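PDB 3H41: gamma-D-glutamyl-L-lysine dipeptidyl-peptidase from Bacillus cereus ATCC 10987, which probably cleaves gamma-D-glutamyl-L-lysine bonds in peptides of the bacterial cell wall as a cysteine peptidase, releasing L-Ala-gamma-D-Glu. Local coordinates for residues R26-P31 and L48-W53; W42-T47 and G201-W206. One frame throughout, in Å; residues are numbered along the deposited sequence.

Both contacts involve the short helices between strands 15-19 and 60-65, but one lies at the surface and one is buried. Contact 1, the surface one, is internal to this helical region: it ties the turn at 26-31 to helix 48-56 with an arginine bonded to an aspartate and a backbone carbonyl and laid over a tryptophan. Contact 2, the buried one, joins helix 39-45 and the residue after it to the 201-206 loop of the NlpC/P60 region, with apolar contacts and no hydrogen bond across. The two touch where Trp42 NE1 meets Asp29 OD1 (2.9 Å, a probable hydrogen bond), so the indole packed on the peptidase loop also meets the arginine's carboxylate partner.

Contact 1. Residues R26-P31 and L48-W53; sequences RPIDVP and LDEKLW
The 3-10 turn 27-29 and helix 48-56 are bridged by Arg26, which reaches Glu50 and Trp53. Arg26 NH1 donates to Glu50 O at 2.9 Å, near the guanidinium plane, and NH2 adds a weak bond to the same oxygen. The donor NH1 approaches this carbonyl well to one side, with a C=O...N angle of 112°. Within its own segment, Arg26 grips the Asp29 carboxylate side-on in a salt bridge. A bend at chi3 (-65°) sets Arg26 NE for a nearly straight bond to Asp29 OD2 (2.8 Å), while Arg26 NH2 meets the syn lone pair of Asp29 OD1 (2.9 Å). Asp29 OD2 also takes the backbone N-H of Arg26 with its anti lone pair; OD1 has a second partner in Trp42 NE1. Turn and helix lie in the helical region between strands 15-19 and 60-65, and Trp53 also packs on Trp19 of the first strand. Arg26 CD lies over the face of the Trp53 indole, in a CH-pi contact 3.7 Å from the centroid of its six-membered ring. Over one face of the Arg26 guanidinium sits Ile28 CG2, 3.4 Å above the plane and toward the rim. Ile28 CD1 reaches the Glu50 carboxylate, 3.4 Å from OE2, whereas OE1 is hydrogen-bonded to OG1 of Thr47, the N-cap residue of helix 48-56.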
ATOM      1  N   ARG A  26     -21.141  -3.877  -1.798  1.00 11.80           N
ATOM      2  CA  ARG A  26     -21.970  -5.077  -1.854  1.00 10.31           C
ATOM      3  C   ARG A  26     -21.919  -5.793  -0.518  1.00 15.21           C
ATOM      4  O   ARG A  26     -21.003  -5.566   0.283  1.00 15.89           O
ATOM      5  CB  ARG A  26     -21.418  -6.027  -2.911  1.00 11.86           C
ATOM      6  CG  ARG A  26     -21.307  -5.457  -4.289  1.00 12.63           C
ATOM      7  CD  ARG A  26     -20.411  -6.380  -5.129  1.00 13.03           C
ATOM      8  NE  ARG A  26     -19.047  -6.391  -4.626  1.00 11.18           N
ATOM      9  CZ  ARG A  26     -18.025  -6.974  -5.234  1.00 11.45           C
ATOM     10  NH1 ARG A  26     -18.204  -7.658  -6.368  1.00 10.85           N
ATOM     11  NH2 ARG A  26     -16.811  -6.856  -4.705  1.00 14.47           N
ATOM     12  N   PRO A  27     -22.844  -6.740  -0.295  1.00 15.12           N
ATOM     13  CA  PRO A  27     -22.770  -7.509   0.947  1.00 16.09           C
ATOM     14  C   PRO A  27     -21.425  -8.236   1.137  1.00 16.23           C
ATOM     15  O   PRO A  27     -20.924  -8.292   2.242  1.00 16.43           O
ATOM     16  CB  PRO A  27     -23.922  -8.490   0.824  1.00 17.74           C
ATOM     17  CG  PRO A  27     -24.924  -7.784  -0.048  1.00 17.37           C
ATOM     18  CD  PRO A  27     -24.137  -6.924  -0.998  1.00 17.60           C
ATOM     19  N   ILE A  28     -20.846  -8.764   0.057  1.00 14.61           N
ATOM     20  CA  ILE A  28     -19.529  -9.419   0.122  1.00 13.80           C
ATOM     21  C   ILE A  28     -18.409  -8.442   0.518  1.00 11.96           C
ATOM     22  O   ILE A  28     -17.370  -8.875   0.951  1.00 12.93           O
ATOM     23  CB  ILE A  28     -19.167 -10.099  -1.233  1.00 13.31           C
ATOM     24  CG1 ILE A  28     -18.148 -11.225  -1.011  1.00 16.22           C
ATOM     25  CG2 ILE A  28     -18.761  -9.057  -2.296  1.00 11.24           C
ATOM     26  CD1 ILE A  28     -18.191 -12.292  -2.122  1.00 14.91           C
ATOM     27  N   ASP A  29     -18.624  -7.134   0.388  1.00 12.25           N
ATOM     28  CA  ASP A  29     -17.579  -6.172   0.737  1.00 12.23           C
ATOM     29  C   ASP A  29     -17.578  -5.719   2.206  1.00 12.05           C
ATOM     30  O   ASP A  29     -16.678  -4.978   2.639  1.00 10.71           O
ATOM     31  CB  ASP A  29     -17.655  -4.942  -0.142  1.00 14.22           C
ATOM     32  CG  ASP A  29     -17.592  -5.274  -1.582  1.00 15.11           C
ATOM     33  OD1 ASP A  29     -16.618  -5.965  -1.959  1.00 11.29           O
ATOM     34  OD2 ASP A  29     -18.545  -4.889  -2.306  1.00 11.56           O
ATOM     35  N   VAL A  30     -18.552  -6.189   2.962  1.00 12.65           N
ATOM     36  CA  VAL A  30     -18.750  -5.770   4.348  1.00 13.93           C
ATOM     37  C   VAL A  30     -17.510  -5.955   5.194  1.00 14.09           C
ATOM     38  O   VAL A  30     -17.150  -5.034   5.927  1.00 13.56           O
ATOM     39  CB  VAL A  30     -20.016  -6.422   4.980  1.00 16.39           C
ATOM     40  CG1 VAL A  30     -20.033  -6.263   6.515  1.00 18.91           C
ATOM     41  CG2 VAL A  30     -21.286  -5.799   4.361  1.00 20.76           C
ATOM     42  N   PRO A  31     -16.791  -7.095   5.047  1.00 12.95           N
ATOM     43  CA  PRO A  31     -15.589  -7.262   5.884  1.00 12.09           C
ATOM     44  C   PRO A  31     -14.419  -6.286   5.590  1.00 12.12           C
ATOM     45  O   PRO A  31     -13.505  -6.145   6.410  1.00 12.28           O
ATOM     46  CB  PRO A  31     -15.164  -8.709   5.635  1.00 14.52           C
ATOM     47  CG  PRO A  31     -16.300  -9.384   4.943  1.00 16.43           C
ATOM     48  CD  PRO A  31     -17.189  -8.349   4.365  1.00 17.10           C
ATOM     49  N   LEU A  48     -13.566 -14.539  -9.107  1.00 11.79           N
ATOM     50  CA  LEU A  48     -12.917 -13.665 -10.093  1.00  9.58           C
ATOM     51  C   LEU A  48     -13.823 -12.529 -10.568  1.00  9.28           C
ATOM     52  O   LEU A  48     -13.394 -11.358 -10.600  1.00 11.25           O
ATOM     53  CB  LEU A  48     -12.333 -14.451 -11.277  1.00 11.34           C
ATOM     54  CG  LEU A  48     -11.675 -13.639 -12.374  1.00 15.87           C
ATOM     55  CD1 LEU A  48     -10.460 -12.824 -11.810  1.00 18.31           C
ATOM     56  CD2 LEU A  48     -11.281 -14.511 -13.585  1.00 17.57           C
ATOM     57  N   ASP A  49     -15.051 -12.859 -10.983  1.00 12.19           N
ATOM     58  CA  ASP A  49     -15.977 -11.836 -11.471  1.00 13.99           C
ATOM     59  C   ASP A  49     -16.193 -10.770 -10.394  1.00 12.05           C
ATOM     60  O   ASP A  49     -16.290  -9.581 -10.701  1.00 10.61           O
ATOM     61  CB  ASP A  49     -17.350 -12.431 -11.841  1.00 13.25           C
ATOM     62  CG  ASP A  49     -17.352 -13.180 -13.169  1.00 16.68           C
ATOM     63  OD1 ASP A  49     -16.556 -12.847 -14.073  1.00 17.05           O
ATOM     64  OD2 ASP A  49     -18.168 -14.123 -13.297  1.00 16.92           O
ATOM     65  N   GLU A  50     -16.290 -11.210  -9.138  1.00 11.43           N
ATOM     66  CA  GLU A  50     -16.545 -10.246  -8.028  1.00 12.09           C
ATOM     67  C   GLU A  50     -15.341  -9.301  -7.806  1.00 10.77           C
ATOM     68  O   GLU A  50     -15.527  -8.106  -7.512  1.00 10.05           O
ATOM     69  CB  GLU A  50     -16.947 -10.953  -6.764  1.00 12.94           C
ATOM     70  CG  GLU A  50     -18.385 -11.438  -6.824  1.00  9.65           C
ATOM     71  CD  GLU A  50     -18.697 -12.457  -5.788  1.00 12.81           C
ATOM     72  OE1 GLU A  50     -17.878 -13.399  -5.621  1.00 13.59           O
ATOM     73  OE2 GLU A  50     -19.768 -12.330  -5.142  1.00 16.42           O
ATOM     74  N   LYS A  51     -14.130  -9.821  -8.011  1.00 10.14           N
ATOM     75  CA  LYS A  51     -12.935  -8.997  -7.940  1.00 10.49           C
ATOM     76  C   LYS A  51     -12.881  -8.013  -9.105  1.00 12.76           C
ATOM     77  O   LYS A  51     -12.548  -6.815  -8.926  1.00 11.11           O
ATOM     78  CB  LYS A  51     -11.685  -9.882  -7.927  1.00 10.29           C
ATOM     79  CG  LYS A  51     -11.470 -10.625  -6.629  1.00 13.67           C
ATOM     80  CD  LYS A  51     -10.193 -11.458  -6.662  1.00 10.89           C
ATOM     81  CE  LYS A  51      -9.963 -12.145  -5.289  1.00 12.79           C
ATOM     82  NZ  LYS A  51      -8.884 -13.197  -5.430  1.00 14.13           N
ATOM     83  N   LEU A  52     -13.209  -8.497 -10.299  1.00 12.18           N
ATOM     84  CA  LEU A  52     -13.137  -7.643 -11.516  1.00 11.75           C
ATOM     85  C   LEU A  52     -14.118  -6.493 -11.496  1.00 12.55           C
ATOM     86  O   LEU A  52     -13.826  -5.423 -12.022  1.00 13.53           O
ATOM     87  CB  LEU A  52     -13.323  -8.466 -12.796  1.00 10.87           C
ATOM     88  CG  LEU A  52     -12.168  -9.430 -13.119  1.00 16.08           C
ATOM     89  CD1 LEU A  52     -12.546 -10.394 -14.253  1.00 16.25           C
ATOM     90  CD2 LEU A  52     -10.872  -8.644 -13.465  1.00 15.93           C
ATOM     91  N   TRP A  53     -15.271  -6.699 -10.866  1.00 12.85           N
ATOM     92  CA  TRP A  53     -16.252  -5.612 -10.661  1.00 11.24           C
ATOM     93  C   TRP A  53     -15.689  -4.358 -10.003  1.00 11.52           C
ATOM     94  O   TRP A  53     -16.056  -3.239 -10.352  1.00 10.76           O
ATOM     95  CB  TRP A  53     -17.380  -6.122  -9.805  1.00 11.69           C
ATOM     96  CG  TRP A  53     -18.453  -5.120  -9.440  1.00 10.90           C
ATOM     97  CD1 TRP A  53     -19.543  -4.801 -10.204  1.00 16.20           C
ATOM     98  CD2 TRP A  53     -18.617  -4.402  -8.192  1.00 13.05           C
ATOM     99  NE1 TRP A  53     -20.359  -3.930  -9.539  1.00 12.44           N
ATOM    100  CE2 TRP A  53     -19.822  -3.655  -8.301  1.00 12.70           C
ATOM    101  CE3 TRP A  53     -17.876  -4.317  -7.007  1.00 12.91           C
ATOM    102  CZ2 TRP A  53     -20.304  -2.812  -7.255  1.00 13.98           C
ATOM    103  CZ3 TRP A  53     -18.352  -3.492  -5.951  1.00 14.23           C
ATOM    104  CH2 TRP A  53     -19.554  -2.746  -6.096  1.00 14.84           C
TER

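Contact 2. Residues W42-T47 and G201-W206; sequences WTKSMT and GLPYIW. With DGL (D-glutamic acid), chain C; ALA (alanine), chain B.
Ile205 holds CG1 anti to its backbone N (chi1 -163°), and its chi2 (68°) turns CD1 to where the bent chain of Met46, a selenomethionine, brings CE (chi3 -80°). This joins helix 39-45 to the 201-206 loop of the NlpC/P60 peptidase region. The two side chains cross at about a right angle, with Met46 CE 3.7 Å from Ile205 CD1. The same CE also lies over one face of the Trp42 ring, toward the rim, and so meets the indole from a different direction than the isoleucine. Trp42 approaches directly as well, its CH2 corner 4.2 Å from Ile205 CG1, and Thr43 CG2 comes to the same carbon at 4.3 Å. Leu54 of helix 48-56 packs on both Trp42 and Ile205. Lys44 touches Pro203 more loosely, at the border of this apolar patch. The residues on either side of Ile205 in the chain belong to the active site: Tyr204 OH is hydrogen-bonded to the oxidised Cys216, the presumed nucleophile, and Trp206 lines the substrate pocket. The D-glutamate CD lies at the edge of the Trp206 ring, while the D-glutamate N and the alanine CB lie over one face, toward the rim, the alanine CB 3.6 Å from Trp206 CE2.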
ATOM      1  N   TRP A  42     -12.427 -10.943   3.118  1.00 12.34           N
ATOM      2  CA  TRP A  42     -12.908 -10.177   1.970  1.00 11.48           C
ATOM      3  C   TRP A  42     -12.390 -10.732   0.637  1.00 14.90           C
ATOM      4  O   TRP A  42     -13.178 -11.104  -0.245  1.00 16.08           O
ATOM      5  CB  TRP A  42     -12.485  -8.735   2.092  1.00 11.64           C
ATOM      6  CG  TRP A  42     -12.970  -7.856   0.997  1.00 12.19           C
ATOM      7  CD1 TRP A  42     -14.249  -7.782   0.510  1.00 17.13           C
ATOM      8  CD2 TRP A  42     -12.224  -6.860   0.318  1.00 10.39           C
ATOM      9  NE1 TRP A  42     -14.322  -6.826  -0.468  1.00 14.66           N
ATOM     10  CE2 TRP A  42     -13.103  -6.229  -0.598  1.00 13.56           C
ATOM     11  CE3 TRP A  42     -10.871  -6.456   0.348  1.00  9.46           C
ATOM     12  CZ2 TRP A  42     -12.680  -5.221  -1.459  1.00 12.14           C
ATOM     13  CZ3 TRP A  42     -10.462  -5.454  -0.484  1.00 10.92           C
ATOM     14  CH2 TRP A  42     -11.353  -4.827  -1.377  1.00 12.47           C
ATOM     15  N   THR A  43     -11.077 -10.823   0.503  1.00 11.34           N
ATOM     16  CA  THR A  43     -10.481 -11.223  -0.775  1.00 14.14           C
ATOM     17  C   THR A  43     -10.674 -12.697  -1.084  1.00 14.52           C
ATOM     18  O   THR A  43     -10.914 -13.085  -2.245  1.00 13.74           O
ATOM     19  CB  THR A  43      -8.968 -10.889  -0.837  1.00 17.16           C
ATOM     20  OG1 THR A  43      -8.300 -11.458   0.285  1.00 17.30           O
ATOM     21  CG2 THR A  43      -8.762  -9.396  -0.876  1.00 19.69           C
ATOM     22  N   LYS A  44     -10.582 -13.542  -0.066  1.00 13.99           N
ATOM     23  CA  LYS A  44     -10.640 -14.973  -0.316  1.00 13.87           C
ATOM     24  C   LYS A  44     -12.081 -15.452  -0.594  1.00 15.64           C
ATOM     25  O   LYS A  44     -12.263 -16.484  -1.190  1.00 15.74           O
ATOM     26  CB  LYS A  44      -9.970 -15.764   0.824  1.00 16.57           C
ATOM     27  CG  LYS A  44      -8.465 -15.506   0.829  1.00 22.08           C
ATOM     28  CD  LYS A  44      -7.639 -16.413   1.737  1.00 28.17           C
ATOM     29  CE  LYS A  44      -6.114 -16.051   1.660  1.00 35.33           C
ATOM     30  NZ  LYS A  44      -5.515 -15.716   0.281  1.00 29.29           N
ATOM     31  N   SER A  45     -13.080 -14.677  -0.183  1.00 14.30           N
ATOM     32  CA  SER A  45     -14.488 -15.000  -0.405  0.60 13.13           C
ATOM     33  C   SER A  45     -14.953 -14.687  -1.835  1.00 12.51           C
ATOM     34  O   SER A  45     -15.973 -15.208  -2.279  1.00 13.55           O
ATOM     35  CB  SER A  45     -15.376 -14.234   0.577  0.60 12.98           C
ATOM     36  OG  SER A  45     -15.421 -12.841   0.309  0.60 11.93           O
HETATM   37  N   MSE A  46     -14.221 -13.810  -2.526  1.00 14.15           N
HETATM   38  CA  MSE A  46     -14.646 -13.319  -3.834  1.00 12.35           C
HETATM   39  C   MSE A  46     -14.257 -14.225  -5.001  1.00 15.24           C
HETATM   40  O   MSE A  46     -13.119 -14.723  -5.111  1.00 14.10           O
HETATM   41  CB  MSE A  46     -14.086 -11.912  -4.080  1.00 13.40           C
HETATM   42  CG  MSE A  46     -14.874 -10.819  -3.366  1.00 13.44           C
HETATM   43 SE   MSE A  46     -14.152  -9.105  -3.856  0.75  9.04          SE
HETATM   44  CE  MSE A  46     -12.564  -8.982  -2.675  1.00 20.91           C
ATOM     45  N   THR A  47     -15.222 -14.437  -5.879  1.00 12.04           N
ATOM     46  CA  THR A  47     -14.946 -15.014  -7.173  1.00 12.98           C
ATOM     47  C   THR A  47     -14.125 -14.036  -8.018  1.00 11.36           C
ATOM     48  O   THR A  47     -14.034 -12.824  -7.717  1.00 12.35           O
ATOM     49  CB  THR A  47     -16.210 -15.290  -7.941  1.00  9.98           C
ATOM     50  OG1 THR A  47     -16.913 -14.043  -8.146  1.00 12.58           O
ATOM     51  CG2 THR A  47     -17.121 -16.358  -7.254  1.00 13.38           C
ATOM     52  N   GLY A 201       3.128 -14.893  -4.913  1.00 12.17           N
ATOM     53  CA  GLY A 201       1.909 -15.691  -4.612  1.00 12.69           C
ATOM     54  C   GLY A 201       0.766 -14.961  -3.941  1.00 14.04           C
ATOM     55  O   GLY A 201      -0.294 -15.555  -3.715  1.00 12.38           O
ATOM     56  N   LEU A 202       0.951 -13.687  -3.605  1.00 11.57           N
ATOM     57  CA  LEU A 202      -0.117 -12.898  -3.006  1.00 11.27           C
ATOM     58  C   LEU A 202      -1.117 -12.479  -4.076  1.00 11.99           C
ATOM     59  O   LEU A 202      -0.746 -11.766  -5.029  1.00 11.90           O
ATOM     60  CB  LEU A 202       0.437 -11.657  -2.287  1.00 10.12           C
ATOM     61  CG  LEU A 202      -0.586 -10.686  -1.645  1.00 10.60           C
ATOM     62  CD1 LEU A 202      -1.401 -11.246  -0.425  1.00 13.57           C
ATOM     63  CD2 LEU A 202       0.157  -9.335  -1.259  1.00  9.21           C
ATOM     64  N   PRO A 203      -2.378 -12.908  -3.950  1.00 11.07           N
ATOM     65  CA  PRO A 203      -3.369 -12.531  -4.967  1.00 10.69           C
ATOM     66  C   PRO A 203      -3.609 -11.054  -5.102  1.00 10.90           C
ATOM     67  O   PRO A 203      -3.661 -10.312  -4.108  1.00 12.33           O
ATOM     68  CB  PRO A 203      -4.640 -13.264  -4.500  1.00 12.48           C
ATOM     69  CG  PRO A 203      -4.106 -14.390  -3.730  1.00 12.13           C
ATOM     70  CD  PRO A 203      -3.011 -13.787  -2.949  1.00 13.20           C
ATOM     71  N   TYR A 204      -3.738 -10.640  -6.356  1.00 10.12           N
ATOM     72  CA  TYR A 204      -4.046  -9.275  -6.745  1.00  9.39           C
ATOM     73  C   TYR A 204      -5.399  -8.809  -6.261  1.00 10.29           C
ATOM     74  O   TYR A 204      -6.327  -9.589  -6.193  1.00 11.22           O
ATOM     75  CB  TYR A 204      -4.005  -9.223  -8.270  1.00 10.56           C
ATOM     76  CG  TYR A 204      -4.293  -7.900  -8.959  1.00 12.43           C
ATOM     77  CD1 TYR A 204      -5.602  -7.442  -9.138  1.00 16.13           C
ATOM     78  CD2 TYR A 204      -3.253  -7.158  -9.516  1.00 17.68           C
ATOM     79  CE1 TYR A 204      -5.848  -6.228  -9.799  1.00 13.13           C
ATOM     80  CE2 TYR A 204      -3.500  -5.987 -10.207  1.00 12.41           C
ATOM     81  CZ  TYR A 204      -4.787  -5.524 -10.335  1.00 14.97           C
ATOM     82  OH  TYR A 204      -4.968  -4.368 -11.053  1.00 18.38           O
ATOM     83  N   ILE A 205      -5.507  -7.534  -5.909  1.00 12.47           N
ATOM     84  CA  ILE A 205      -6.820  -6.905  -5.762  1.00 11.63           C
ATOM     85  C   ILE A 205      -6.692  -5.460  -6.297  1.00 11.72           C
ATOM     86  O   ILE A 205      -5.713  -4.791  -6.058  1.00 10.31           O
ATOM     87  CB  ILE A 205      -7.349  -6.998  -4.300  1.00 10.89           C
ATOM     88  CG1 ILE A 205      -8.877  -6.727  -4.196  1.00 13.16           C
ATOM     89  CG2 ILE A 205      -6.572  -6.087  -3.377  1.00 10.39           C
ATOM     90  CD1 ILE A 205      -9.738  -7.815  -4.834  1.00 13.12           C
ATOM     91  N   TRP A 206      -7.697  -5.001  -7.022  1.00 13.65           N
ATOM     92  CA  TRP A 206      -7.753  -3.610  -7.481  1.00 12.63           C
ATOM     93  C   TRP A 206      -7.656  -2.650  -6.300  1.00  9.89           C
ATOM     94  O   TRP A 206      -8.265  -2.859  -5.266  1.00 13.55           O
ATOM     95  CB  TRP A 206      -9.032  -3.383  -8.274  1.00 11.63           C
ATOM     96  CG  TRP A 206      -9.184  -2.063  -8.963  1.00 11.17           C
ATOM     97  CD1 TRP A 206     -10.114  -1.107  -8.672  1.00 12.77           C
ATOM     98  CD2 TRP A 206      -8.458  -1.580 -10.097  1.00 12.93           C
ATOM     99  NE1 TRP A 206     -10.010  -0.066  -9.529  1.00 10.75           N
ATOM    100  CE2 TRP A 206      -9.017  -0.330 -10.441  1.00 13.94           C
ATOM    101  CE3 TRP A 206      -7.406  -2.086 -10.863  1.00 14.52           C
ATOM    102  CZ2 TRP A 206      -8.527   0.444 -11.478  1.00 16.87           C
ATOM    103  CZ3 TRP A 206      -6.944  -1.338 -11.927  1.00 20.85           C
ATOM    104  CH2 TRP A 206      -7.518  -0.090 -12.240  1.00 17.17           C
TER
HETATM  105  N   DGL C 502      -4.751   1.472 -10.183  1.00 24.22           N
HETATM  106  CA  DGL C 502      -4.337   1.271 -11.574  1.00 23.96           C
HETATM  107  C   DGL C 502      -3.311   2.281 -11.994  1.00 23.96           C
HETATM  108  O   DGL C 502      -3.198   2.633 -13.176  1.00 25.21           O
HETATM  109  CB  DGL C 502      -3.786  -0.153 -11.754  1.00 24.81           C
HETATM  110  CG  DGL C 502      -3.474  -0.528 -13.215  1.00 27.78           C
HETATM  111  CD  DGL C 502      -4.548  -0.163 -14.238  1.00 37.79           C
HETATM  112  OE1 DGL C 502      -5.231  -1.097 -14.696  1.00 32.93           O
HETATM  113  OE2 DGL C 502      -4.703   1.024 -14.637  1.00 35.20           O
HETATM  114  OXT DGL C 502      -2.516   2.734 -11.161  1.00 17.13           O
HETATM  115  N   ALA B 501      -5.968   4.129  -7.936  1.00 19.96           N
HETATM  116  CA  ALA B 501      -5.897   2.670  -8.390  1.00 24.53           C
HETATM  117  C   ALA B 501      -5.399   2.583  -9.828  1.00 24.79           C
HETATM  118  O   ALA B 501      -5.606   3.513 -10.619  1.00 22.52           O
HETATM  119  CB  ALA B 501      -7.267   2.004  -8.297  1.00 24.67           C